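Local coordinates for putative aldehyde dehydrogenase (Burkholderia cenocepacia, PDB 4YWE), which probably oxidises aldehydes to carboxylic acids with NAD or NADP as the electron acceptor, like other members of the aldehyde dehydrogenase family, at residues Val155-Pro160 against Lys181-Ala186; Ala41-Gly46 against Ile209-Gly214; Gly286-Ser291 against Gly329-Ala334; Gly234-Gly239 against Leu255-Lys260. All blocks are in the same frame, centred on the assembly; numbering follows the deposited sequence.

Contact 1: Val155-Pro160 against Lys181-Ala186; sequences VPWNYP and KPAEDA. With CA (calcium ion), chain K.
V155 and P182 have CA atoms 4.5 Å apart, and V155 N makes only a long, weak bond to K181 O (3.4 Å). The backbones stay close past the strands, and a water sits between them: it accepts from A183 N and bonds also to P156 O and A186 O. W157 CB touches two alanine methyls, A183 CB at 3.7 Å and A186 CB at 3.8 Å. The parallel strands 139-155 and 177-182, with helix 160-174 between them, form a beta-alpha-beta crossover of the Rossmann-like domain, and the contact lies at the C-terminal side of both strands. W157 CG stands between its own backbone N and carbonyl carbon (chi1 45°), which lays the indole beside D185, its plane 87° from the carboxylate. A183 CB meets the indole at its edge. D185 binds the calcium ion through its backbone O (2.6 Å), with two waters, V32 O and D99 OD1 among the other ligands. At the opposite end of 181-186 the K181 ammonium folds back to give a bond to P182 O (2.8 Å) and a salt bridge to E184 OE1 (3.4 Å).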
loop_
_atom_site.group_PDB
_atom_site.type_symbol
_atom_site.label_atom_id
_atom_site.label_comp_id
_atom_site.label_asym_id
_atom_site.label_seq_id
_atom_site.Cartn_x
_atom_site.Cartn_y
_atom_site.Cartn_z
ATOM N N VAL A 155 8.702 -29.303 -4.239
ATOM C CA VAL A 155 10.049 -28.771 -4.084
ATOM C C VAL A 155 11.050 -29.627 -4.855
ATOM O O VAL A 155 11.065 -30.848 -4.711
ATOM C CB VAL A 155 10.430 -28.677 -2.596
ATOM C CG1 VAL A 155 11.820 -28.079 -2.432
ATOM C CG2 VAL A 155 9.396 -27.852 -1.842
ATOM N N PRO A 156 11.885 -28.984 -5.685
ATOM C CA PRO A 156 12.873 -29.703 -6.495
ATOM C C PRO A 156 14.166 -30.023 -5.743
ATOM O O PRO A 156 14.290 -29.722 -4.555
ATOM C CB PRO A 156 13.139 -28.737 -7.649
ATOM C CG PRO A 156 12.914 -27.397 -7.060
ATOM C CD PRO A 156 11.840 -27.549 -6.014
ATOM N N TRP A 157 15.118 -30.628 -6.448
ATOM C CA TRP A 157 16.328 -31.167 -5.834
ATOM C C TRP A 157 17.512 -30.202 -5.836
ATOM O O TRP A 157 18.490 -30.424 -5.126
ATOM C CB TRP A 157 16.733 -32.462 -6.548
ATOM C CG TRP A 157 16.675 -32.354 -8.045
ATOM C CD1 TRP A 157 15.672 -32.796 -8.858
ATOM C CD2 TRP A 157 17.649 -31.750 -8.904
ATOM N NE1 TRP A 157 15.964 -32.512 -10.169
ATOM C CE2 TRP A 157 17.175 -31.868 -10.226
ATOM C CE3 TRP A 157 18.883 -31.126 -8.689
ATOM C CZ2 TRP A 157 17.884 -31.386 -11.323
ATOM C CZ3 TRP A 157 19.584 -30.643 -9.779
ATOM C CH2 TRP A 157 19.083 -30.777 -11.079
ATOM N N ASN A 158 17.432 -29.139 -6.632
ATOM C CA ASN A 158 18.582 -28.259 -6.829
ATOM C C ASN A 158 18.800 -27.298 -5.662
ATOM O O ASN A 158 19.939 -26.998 -5.307
ATOM C CB ASN A 158 18.441 -27.481 -8.142
ATOM C CG ASN A 158 17.182 -26.641 -8.196
ATOM O OD1 ASN A 158 16.201 -26.922 -7.507
ATOM N ND2 ASN A 158 17.203 -25.602 -9.024
ATOM N N TYR A 159 17.713 -26.813 -5.071
ATOM C CA TYR A 159 17.802 -26.013 -3.851
ATOM C C TYR A 159 16.706 -26.416 -2.870
ATOM O O TYR A 159 15.750 -25.667 -2.676
ATOM C CB TYR A 159 17.694 -24.516 -4.161
ATOM C CG TYR A 159 18.822 -23.958 -4.999
ATOM C CD1 TYR A 159 19.993 -23.499 -4.409
ATOM C CD2 TYR A 159 18.710 -23.877 -6.381
ATOM C CE1 TYR A 159 21.025 -22.982 -5.174
ATOM C CE2 TYR A 159 19.734 -23.363 -7.152
ATOM C CZ TYR A 159 20.889 -22.918 -6.546
ATOM O OH TYR A 159 21.908 -22.406 -7.317
ATOM N N PRO A 160 16.839 -27.602 -2.253
ATOM C CA PRO A 160 15.827 -28.112 -1.321
ATOM C C PRO A 160 15.481 -27.138 -0.198
ATOM O O PRO A 160 14.309 -26.820 -0.020
ATOM C CB PRO A 160 16.481 -29.377 -0.759
ATOM C CG PRO A 160 17.389 -29.831 -1.846
ATOM C CD PRO A 160 17.935 -28.568 -2.449
ATOM N N LYS A 181 5.745 -32.146 -0.964
ATOM C CA LYS A 181 6.285 -33.281 -1.700
ATOM C C LYS A 181 7.643 -32.896 -2.278
ATOM O O LYS A 181 7.724 -32.416 -3.409
ATOM C CB LYS A 181 5.330 -33.717 -2.814
ATOM C CG LYS A 181 5.269 -35.224 -3.050
ATOM C CD LYS A 181 6.615 -35.805 -3.468
ATOM C CE LYS A 181 7.065 -35.266 -4.817
ATOM N NZ LYS A 181 8.359 -35.872 -5.247
ATOM N N PRO A 182 8.715 -33.100 -1.500
ATOM C CA PRO A 182 10.063 -32.741 -1.950
ATOM C C PRO A 182 10.603 -33.720 -2.992
ATOM O O PRO A 182 9.999 -34.768 -3.223
ATOM C CB PRO A 182 10.881 -32.793 -0.660
ATOM C CG PRO A 182 10.185 -33.817 0.170
ATOM C CD PRO A 182 8.719 -33.680 -0.144
ATOM N N ALA A 183 11.729 -33.373 -3.610
ATOM C CA ALA A 183 12.272 -34.145 -4.725
ATOM C C ALA A 183 12.913 -35.452 -4.277
ATOM O O ALA A 183 13.586 -35.505 -3.250
ATOM C CB ALA A 183 13.280 -33.311 -5.494
ATOM N N GLU A 184 12.710 -36.501 -5.067
ATOM C CA GLU A 184 13.240 -37.823 -4.751
ATOM C C GLU A 184 14.759 -37.883 -4.891
ATOM O O GLU A 184 15.407 -38.765 -4.328
ATOM C CB GLU A 184 12.594 -38.887 -5.645
ATOM C CG GLU A 184 12.704 -38.615 -7.140
ATOM C CD GLU A 184 11.548 -37.784 -7.678
ATOM O OE1 GLU A 184 11.163 -36.793 -7.022
ATOM O OE2 GLU A 184 11.022 -38.127 -8.758
ATOM N N ASP A 185 15.324 -36.942 -5.640
ATOM C CA ASP A 185 16.764 -36.924 -5.870
ATOM C C ASP A 185 17.514 -36.217 -4.743
ATOM O O ASP A 185 18.710 -36.432 -4.564
ATOM C CB ASP A 185 17.076 -36.265 -7.215
ATOM C CG ASP A 185 16.768 -37.175 -8.392
ATOM O OD1 ASP A 185 17.309 -38.301 -8.427
ATOM O OD2 ASP A 185 15.979 -36.771 -9.271
ATOM N N ALA A 186 16.805 -35.379 -3.990
ATOM C CA ALA A 186 17.384 -34.694 -2.834
ATOM C C ALA A 186 16.296 -34.075 -1.959
ATOM O O ALA A 186 15.609 -33.144 -2.381
ATOM C CB ALA A 186 18.373 -33.622 -3.282
HETATM CA CA CA K . 20.880 -37.431 -3.601
HETATM O O HOH W 1 13.511 -31.551 -2.391
HETATM O O HOH W 2 21.624 -37.352 -5.912
HETATM O O HOH W 3 19.285 -39.294 -4.281
#

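Contact 2: Ala41-Gly46 against Ile209-Gly214; sequences ATIARG and IVTGYG
T211 reaches A44 with its hydroxyl: OG1 donates to A44 O over 2.6 Å, arriving in the carbonyl plane on a lone pair, at 126° to the C=O. With chi1 at 58° OG1 lies between the T211 backbone N and carbonyl carbon, facing the strand, where I43 CB and A44 CB also pack against it. The same oxygen accepts from a water (3.0 Å) that in turn accepts from A44 N, so the hydroxyl serves the C=O of A44 directly and its N-H through the water. One step on, G46 N makes a weak, bent bond to T211 O (2.9 Å). A second water donates to G46 O and accepts from Y213 N (2.9 Å). The R45 chain is extended and carries its guanidinium to the tyrosine, where Y213 CE2 comes over one guanidinium face, 3.6 Å from R45 NE. The planes stand 88° apart, and it is the ring edge, not its face, that meets the charge; a salt bridge from R45 NH2 to E216 holds the far end. The turn leads from strand 207-209, with strand 14-16 alongside, to helix 214-223, with Y213 as its N-cap, while I43 of strand 38-44 packs on L188 of helix 188-200 and on strand 28-33.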
loop_
_atom_site.group_PDB
_atom_site.type_symbol
_atom_site.label_atom_id
_atom_site.label_comp_id
_atom_site.label_asym_id
_atom_site.label_seq_id
_atom_site.Cartn_x
_atom_site.Cartn_y
_atom_site.Cartn_z
ATOM N N ALA A 41 21.462 -43.753 2.046
ATOM C CA ALA A 41 20.243 -43.620 2.835
ATOM C C ALA A 41 19.019 -44.023 2.021
ATOM O O ALA A 41 19.125 -44.324 0.833
ATOM C CB ALA A 41 20.093 -42.195 3.346
ATOM N N THR A 42 17.860 -44.034 2.672
ATOM C CA THR A 42 16.600 -44.347 2.004
ATOM C C THR A 42 15.493 -43.399 2.454
ATOM O O THR A 42 15.493 -42.925 3.591
ATOM C CB THR A 42 16.145 -45.796 2.276
ATOM O OG1 THR A 42 16.026 -46.002 3.690
ATOM C CG2 THR A 42 17.134 -46.801 1.700
ATOM N N ILE A 43 14.551 -43.127 1.557
ATOM C CA ILE A 43 13.372 -42.341 1.898
ATOM C C ILE A 43 12.122 -43.170 1.644
ATOM O O ILE A 43 12.149 -44.130 0.874
ATOM C CB ILE A 43 13.319 -41.019 1.106
ATOM C CG1 ILE A 43 13.456 -41.288 -0.394
ATOM C CG2 ILE A 43 14.401 -40.065 1.586
ATOM C CD1 ILE A 43 13.419 -40.037 -1.247
ATOM N N ALA A 44 11.026 -42.796 2.295
ATOM C CA ALA A 44 9.752 -43.473 2.101
ATOM C C ALA A 44 9.210 -43.226 0.697
ATOM O O ALA A 44 9.168 -42.087 0.231
ATOM C CB ALA A 44 8.743 -43.015 3.144
ATOM N N ARG A 45 8.803 -44.299 0.026
ATOM C CA ARG A 45 8.192 -44.185 -1.292
ATOM C C ARG A 45 6.715 -43.833 -1.143
ATOM O O ARG A 45 5.856 -44.713 -1.089
ATOM C CB ARG A 45 8.360 -45.484 -2.084
ATOM C CG ARG A 45 7.807 -45.426 -3.499
ATOM C CD ARG A 45 8.081 -46.716 -4.256
ATOM N NE ARG A 45 7.539 -46.675 -5.611
ATOM C CZ ARG A 45 7.719 -47.630 -6.517
ATOM N NH1 ARG A 45 8.432 -48.707 -6.216
ATOM N NH2 ARG A 45 7.186 -47.508 -7.726
ATOM N N GLY A 46 6.430 -42.537 -1.067
ATOM C CA GLY A 46 5.082 -42.064 -0.821
ATOM C C GLY A 46 4.096 -42.314 -1.943
ATOM O O GLY A 46 4.420 -42.154 -3.120
ATOM N N ILE A 209 5.362 -33.565 5.467
ATOM C CA ILE A 209 6.304 -33.923 4.417
ATOM C C ILE A 209 6.025 -35.334 3.917
ATOM O O ILE A 209 5.999 -36.283 4.700
ATOM C CB ILE A 209 7.761 -33.807 4.904
ATOM C CG1 ILE A 209 7.960 -32.543 5.743
ATOM C CG2 ILE A 209 8.716 -33.835 3.721
ATOM C CD1 ILE A 209 7.821 -31.257 4.964
ATOM N N VAL A 210 5.812 -35.469 2.613
ATOM C CA VAL A 210 5.635 -36.781 2.003
ATOM C C VAL A 210 6.658 -36.973 0.892
ATOM O O VAL A 210 6.535 -36.390 -0.185
ATOM C CB VAL A 210 4.204 -36.968 1.465
ATOM C CG1 VAL A 210 4.068 -38.322 0.777
ATOM C CG2 VAL A 210 3.191 -36.836 2.590
ATOM N N THR A 211 7.673 -37.787 1.162
ATOM C CA THR A 211 8.688 -38.095 0.162
ATOM C C THR A 211 8.130 -39.076 -0.860
ATOM O O THR A 211 7.124 -39.733 -0.605
ATOM C CB THR A 211 9.958 -38.688 0.798
ATOM O OG1 THR A 211 9.619 -39.870 1.535
ATOM C CG2 THR A 211 10.604 -37.680 1.734
ATOM N N GLY A 212 8.779 -39.172 -2.014
ATOM C CA GLY A 212 8.342 -40.089 -3.050
ATOM C C GLY A 212 8.574 -39.586 -4.460
ATOM O O GLY A 212 9.075 -38.478 -4.663
ATOM N N TYR A 213 8.210 -40.406 -5.440
ATOM C CA TYR A 213 8.385 -40.043 -6.841
ATOM C C TYR A 213 7.372 -38.987 -7.256
ATOM O O TYR A 213 6.267 -38.927 -6.719
ATOM C CB TYR A 213 8.255 -41.275 -7.741
ATOM C CG TYR A 213 9.367 -42.285 -7.573
ATOM C CD1 TYR A 213 10.679 -41.961 -7.891
ATOM C CD2 TYR A 213 9.102 -43.568 -7.111
ATOM C CE1 TYR A 213 11.698 -42.883 -7.743
ATOM C CE2 TYR A 213 10.115 -44.496 -6.961
ATOM C CZ TYR A 213 11.410 -44.148 -7.278
ATOM O OH TYR A 213 12.422 -45.069 -7.132
ATOM N N GLY A 214 7.756 -38.153 -8.217
ATOM C CA GLY A 214 6.867 -37.133 -8.739
ATOM C C GLY A 214 5.632 -37.713 -9.398
ATOM O O GLY A 214 4.529 -37.192 -9.234
HETATM O O HOH W 4 11.385 -40.338 3.916
HETATM O O HOH W 5 6.523 -42.463 -4.342
#

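Contact 3: Gly286-Ser291 against Gly329-Ala334; sequences GGQTCS and GPLINA
Q288 OE1 receives the backbone N-H of I332 at 3.1 Å, a fairly straight bond (152°) that comes in the amide plane on a lone pair. The other half of the amide works through a water: NE2 donates to it, and the water donates to P330 O (2.9 Å). One glutamine side chain therefore reads two backbone groups of 329-334, one directly and one at second hand, and its amide is fixed against flipping. To get there Q288 sets CG anti to its carbonyl carbon (chi1 -60°) and runs out extended. L331 crosses it, laying CD2 3.8 Å from Q288 CD and equally far from G286 O. On the neighbouring residue I332 CG2 approaches the carbonyl tip, 3.7 Å from OE1, and the two side chains cross at about a right angle; W157 touches both Q288 and I332. The glutamine backbone is itself constrained. Q288 is the centre of an inverse gamma turn, with a weak bond from T289 N to G287 O (2.9 Å), and its carbonyl O accepts from N285 ND2 and N158 ND2. N333, further along the same segment, is the N-cap of helix 334-349 and its OD1 accepts from Q336 N. The run from G286 through C290 fits the cysteine signature of aldehyde dehydrogenases, in which C290 would probably be the catalytic thiol; the contact joins its loop to 329-334.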
loop_
_atom_site.group_PDB
_atom_site.type_symbol
_atom_site.label_atom_id
_atom_site.label_comp_id
_atom_site.label_asym_id
_atom_site.label_seq_id
_atom_site.Cartn_x
_atom_site.Cartn_y
_atom_site.Cartn_z
ATOM N N GLY A 286 26.567 -26.045 -10.031
ATOM C CA GLY A 286 26.800 -26.720 -11.295
ATOM C C GLY A 286 25.870 -26.284 -12.412
ATOM O O GLY A 286 25.543 -27.069 -13.302
ATOM N N GLY A 287 25.433 -25.030 -12.359
ATOM C CA GLY A 287 24.518 -24.500 -13.353
ATOM C C GLY A 287 23.103 -25.028 -13.210
ATOM O O GLY A 287 22.233 -24.730 -14.028
ATOM N N GLN A 288 22.874 -25.816 -12.164
ATOM C CA GLN A 288 21.560 -26.383 -11.898
ATOM C C GLN A 288 20.712 -25.383 -11.120
ATOM O O GLN A 288 20.346 -25.614 -9.966
ATOM C CB GLN A 288 21.694 -27.704 -11.137
ATOM C CG GLN A 288 22.487 -28.760 -11.899
ATOM C CD GLN A 288 22.743 -30.012 -11.084
ATOM O OE1 GLN A 288 22.437 -31.124 -11.519
ATOM N NE2 GLN A 288 23.319 -29.841 -9.898
ATOM N N THR A 289 20.417 -24.265 -11.775
ATOM C CA THR A 289 19.645 -23.179 -11.188
ATOM C C THR A 289 18.716 -22.606 -12.252
ATOM O O THR A 289 19.141 -22.359 -13.378
ATOM C CB THR A 289 20.560 -22.065 -10.640
ATOM O OG1 THR A 289 21.497 -22.624 -9.708
ATOM C CG2 THR A 289 19.744 -20.981 -9.953
ATOM N N CYS A 290 17.449 -22.408 -11.897
ATOM C CA CYS A 290 16.460 -21.883 -12.836
ATOM C C CYS A 290 16.888 -20.543 -13.432
ATOM O O CYS A 290 16.718 -20.303 -14.628
ATOM C CB CYS A 290 15.100 -21.731 -12.150
ATOM S SG CYS A 290 14.311 -23.289 -11.675
ATOM N N SER A 291 17.453 -19.680 -12.594
ATOM C CA SER A 291 17.824 -18.334 -13.017
ATOM C C SER A 291 19.308 -18.217 -13.346
ATOM O O SER A 291 19.877 -17.128 -13.272
ATOM C CB SER A 291 17.459 -17.320 -11.931
ATOM O OG SER A 291 18.226 -17.539 -10.759
ATOM N N GLY A 329 30.757 -28.889 -7.972
ATOM C CA GLY A 329 30.614 -30.287 -7.612
ATOM C C GLY A 329 30.032 -31.093 -8.756
ATOM O O GLY A 329 29.953 -30.604 -9.884
ATOM N N PRO A 330 29.622 -32.338 -8.476
ATOM C CA PRO A 330 28.991 -33.186 -9.491
ATOM C C PRO A 330 27.552 -32.771 -9.769
ATOM O O PRO A 330 26.985 -31.985 -9.009
ATOM C CB PRO A 330 29.041 -34.575 -8.859
ATOM C CG PRO A 330 28.966 -34.302 -7.395
ATOM C CD PRO A 330 29.738 -33.026 -7.178
ATOM N N LEU A 331 26.972 -33.289 -10.847
ATOM C CA LEU A 331 25.563 -33.052 -11.134
ATOM C C LEU A 331 24.721 -34.028 -10.319
ATOM O O LEU A 331 25.255 -34.961 -9.722
ATOM C CB LEU A 331 25.279 -33.189 -12.629
ATOM C CG LEU A 331 26.081 -32.235 -13.519
ATOM C CD1 LEU A 331 25.640 -32.336 -14.973
ATOM C CD2 LEU A 331 25.968 -30.803 -13.015
ATOM N N ILE A 332 23.410 -33.814 -10.297
ATOM C CA ILE A 332 22.539 -34.517 -9.359
ATOM C C ILE A 332 22.443 -36.020 -9.650
ATOM O O ILE A 332 22.318 -36.821 -8.723
ATOM C CB ILE A 332 21.136 -33.863 -9.328
ATOM C CG1 ILE A 332 20.307 -34.412 -8.164
ATOM C CG2 ILE A 332 20.416 -34.044 -10.651
ATOM C CD1 ILE A 332 20.916 -34.143 -6.804
ATOM N N ASN A 333 22.514 -36.410 -10.922
ATOM C CA ASN A 333 22.469 -37.826 -11.281
ATOM C C ASN A 333 22.957 -38.084 -12.706
ATOM O O ASN A 333 23.410 -37.170 -13.395
ATOM C CB ASN A 333 21.049 -38.385 -11.105
ATOM C CG ASN A 333 19.998 -37.583 -11.852
ATOM O OD1 ASN A 333 20.252 -37.042 -12.928
ATOM N ND2 ASN A 333 18.801 -37.509 -11.279
ATOM N N ALA A 334 22.858 -39.337 -13.137
ATOM C CA ALA A 334 23.332 -39.745 -14.455
ATOM C C ALA A 334 22.427 -39.229 -15.569
ATOM O O ALA A 334 22.898 -38.912 -16.662
ATOM C CB ALA A 334 23.441 -41.261 -14.526
HETATM O O HOH W 6 24.231 -31.600 -8.356
#

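Contact 4: Gly234-Gly239 against Leu255-Lys260; sequences GSPATG and LELGGK
L257 lies against G234 where strand 253-256 ends beside the turn into helix 236-246, within the beta-alpha-beta unit of strand 229-233, this helix and strand 253-256 in the Rossmann-like domain. Two backbone contacts join the turn to the strand end. G234 N donates to E256 O at 3.2 Å, bent to 139° at the hydrogen and tilted from the carbonyl plane; next to it, L257 CA approaches G234 O at 3.3 Å in a CA-H...O contact, so that G234 is engaged through both its N-H and its C=O. The E256 side chain, predicted to belong to the active site, starts out in the direction away from this turn. Apolar packing falls to P236: the CD1 branch of L257 touches it at CA (3.8 Å) and more loosely at CB. Other leucine methyls lie against backbone carbonyl oxygens, L257 CD2 near G234 O (3.5 Å) and S235 O, L255 CD2 3.5 Å from G239 O. G239 has no side chain, which leaves L257 CD2 and L255 CD2 close against the first turn of the helix. H250 of a neighbouring subunit packs on P236, L255 and L257, so the contact lies against a subunit interface. The helix start is held by side-chain capping: S235, the N-cap, accepts with OG from T238 N (3.3 Å), and T238 OG1 donates to that same S235 OG at 2.7 Å.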
loop_
_atom_site.group_PDB
_atom_site.type_symbol
_atom_site.label_atom_id
_atom_site.label_comp_id
_atom_site.label_asym_id
_atom_site.label_seq_id
_atom_site.Cartn_x
_atom_site.Cartn_y
_atom_site.Cartn_z
ATOM N N GLY A 234 9.781 -26.419 -10.824
ATOM C CA GLY A 234 10.389 -27.505 -11.569
ATOM C C GLY A 234 10.383 -27.286 -13.068
ATOM O O GLY A 234 10.285 -26.152 -13.537
ATOM N N SER A 235 10.490 -28.376 -13.821
ATOM C CA SER A 235 10.509 -28.308 -15.279
ATOM C C SER A 235 9.167 -27.824 -15.820
ATOM O O SER A 235 8.126 -28.074 -15.212
ATOM C CB SER A 235 10.848 -29.676 -15.874
ATOM O OG SER A 235 9.809 -30.605 -15.623
ATOM N N PRO A 236 9.190 -27.121 -16.964
ATOM C CA PRO A 236 7.959 -26.665 -17.621
ATOM C C PRO A 236 7.010 -27.811 -17.961
ATOM O O PRO A 236 5.797 -27.669 -17.804
ATOM C CB PRO A 236 8.475 -25.991 -18.897
ATOM C CG PRO A 236 9.853 -25.552 -18.552
ATOM C CD PRO A 236 10.395 -26.625 -17.651
ATOM N N ALA A 237 7.560 -28.933 -18.415
ATOM C CA ALA A 237 6.751 -30.092 -18.778
ATOM C C ALA A 237 5.968 -30.621 -17.579
ATOM O O ALA A 237 4.791 -30.965 -17.698
ATOM C CB ALA A 237 7.631 -31.187 -19.362
ATOM N N THR A 238 6.624 -30.681 -16.425
ATOM C CA THR A 238 5.984 -31.165 -15.207
ATOM C C THR A 238 5.004 -30.126 -14.674
ATOM O O THR A 238 3.927 -30.470 -14.190
ATOM C CB THR A 238 7.022 -31.504 -14.124
ATOM O OG1 THR A 238 8.022 -32.367 -14.675
ATOM C CG2 THR A 238 6.361 -32.195 -12.939
ATOM N N GLY A 239 5.383 -28.856 -14.776
ATOM C CA GLY A 239 4.536 -27.763 -14.335
ATOM C C GLY A 239 3.224 -27.688 -15.088
ATOM O O GLY A 239 2.187 -27.341 -14.521
ATOM N N LEU A 255 3.620 -21.281 -10.811
ATOM C CA LEU A 255 4.637 -21.980 -11.589
ATOM C C LEU A 255 5.978 -21.257 -11.574
ATOM O O LEU A 255 6.126 -20.190 -12.172
ATOM C CB LEU A 255 4.172 -22.161 -13.037
ATOM C CG LEU A 255 2.973 -23.078 -13.288
ATOM C CD1 LEU A 255 2.669 -23.148 -14.772
ATOM C CD2 LEU A 255 3.234 -24.466 -12.728
ATOM N N GLU A 256 6.953 -21.848 -10.891
ATOM C CA GLU A 256 8.324 -21.351 -10.916
ATOM C C GLU A 256 9.182 -22.286 -11.758
ATOM O O GLU A 256 9.781 -23.228 -11.241
ATOM C CB GLU A 256 8.890 -21.232 -9.500
ATOM C CG GLU A 256 8.202 -20.185 -8.639
ATOM C CD GLU A 256 8.668 -18.774 -8.944
ATOM O OE1 GLU A 256 9.605 -18.611 -9.752
ATOM O OE2 GLU A 256 8.094 -17.824 -8.371
ATOM N N LEU A 257 9.237 -22.023 -13.058
ATOM C CA LEU A 257 9.873 -22.945 -13.993
ATOM C C LEU A 257 11.309 -22.543 -14.318
ATOM O O LEU A 257 11.903 -21.711 -13.631
ATOM C CB LEU A 257 9.043 -23.036 -15.273
ATOM C CG LEU A 257 7.543 -23.233 -15.028
ATOM C CD1 LEU A 257 6.777 -23.288 -16.339
ATOM C CD2 LEU A 257 7.285 -24.485 -14.198
ATOM N N GLY A 258 11.863 -23.145 -15.367
ATOM C CA GLY A 258 13.238 -22.892 -15.754
ATOM C C GLY A 258 13.425 -21.598 -16.522
ATOM O O GLY A 258 12.492 -20.809 -16.668
ATOM N N GLY A 259 14.639 -21.377 -17.017
ATOM C CA GLY A 259 14.936 -20.170 -17.760
ATOM C C GLY A 259 16.178 -20.241 -18.624
ATOM O O GLY A 259 16.942 -21.206 -18.570
ATOM N N LYS A 260 16.367 -19.205 -19.435
ATOM C CA LYS A 260 17.568 -19.046 -20.243
ATOM C C LYS A 260 18.077 -17.625 -20.040
ATOM O O LYS A 260 18.215 -16.853 -20.990
ATOM C CB LYS A 260 17.277 -19.322 -21.720
ATOM C CG LYS A 260 18.510 -19.647 -22.543
ATOM C CD LYS A 260 19.140 -20.953 -22.087
ATOM C CE LYS A 260 20.486 -21.179 -22.753
ATOM N NZ LYS A 260 21.084 -22.485 -22.363
#

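How the contacts relate
From the N terminus, contact 2 opens first, at 41-46, and closes only at 209-214; contact 1 opens and closes within that long loop. Contact 4 then closes a short loop within one beta-alpha-beta unit, and contact 3 follows it, so neither crosses another. Contacts 1 and 2 touch, with K181 NZ probably bonded to G212 O, which links the calcium side of the fold to the turn before helix 214-223. Contact 1 also meets contact 3 through Y159 OH and T289 OG1. Contact 3 reaches contact 4 where C290 SG packs on L257 O, joining the cysteine loop to the end of strand 253-256. Contacts 1 and 4 share one sheet without touching.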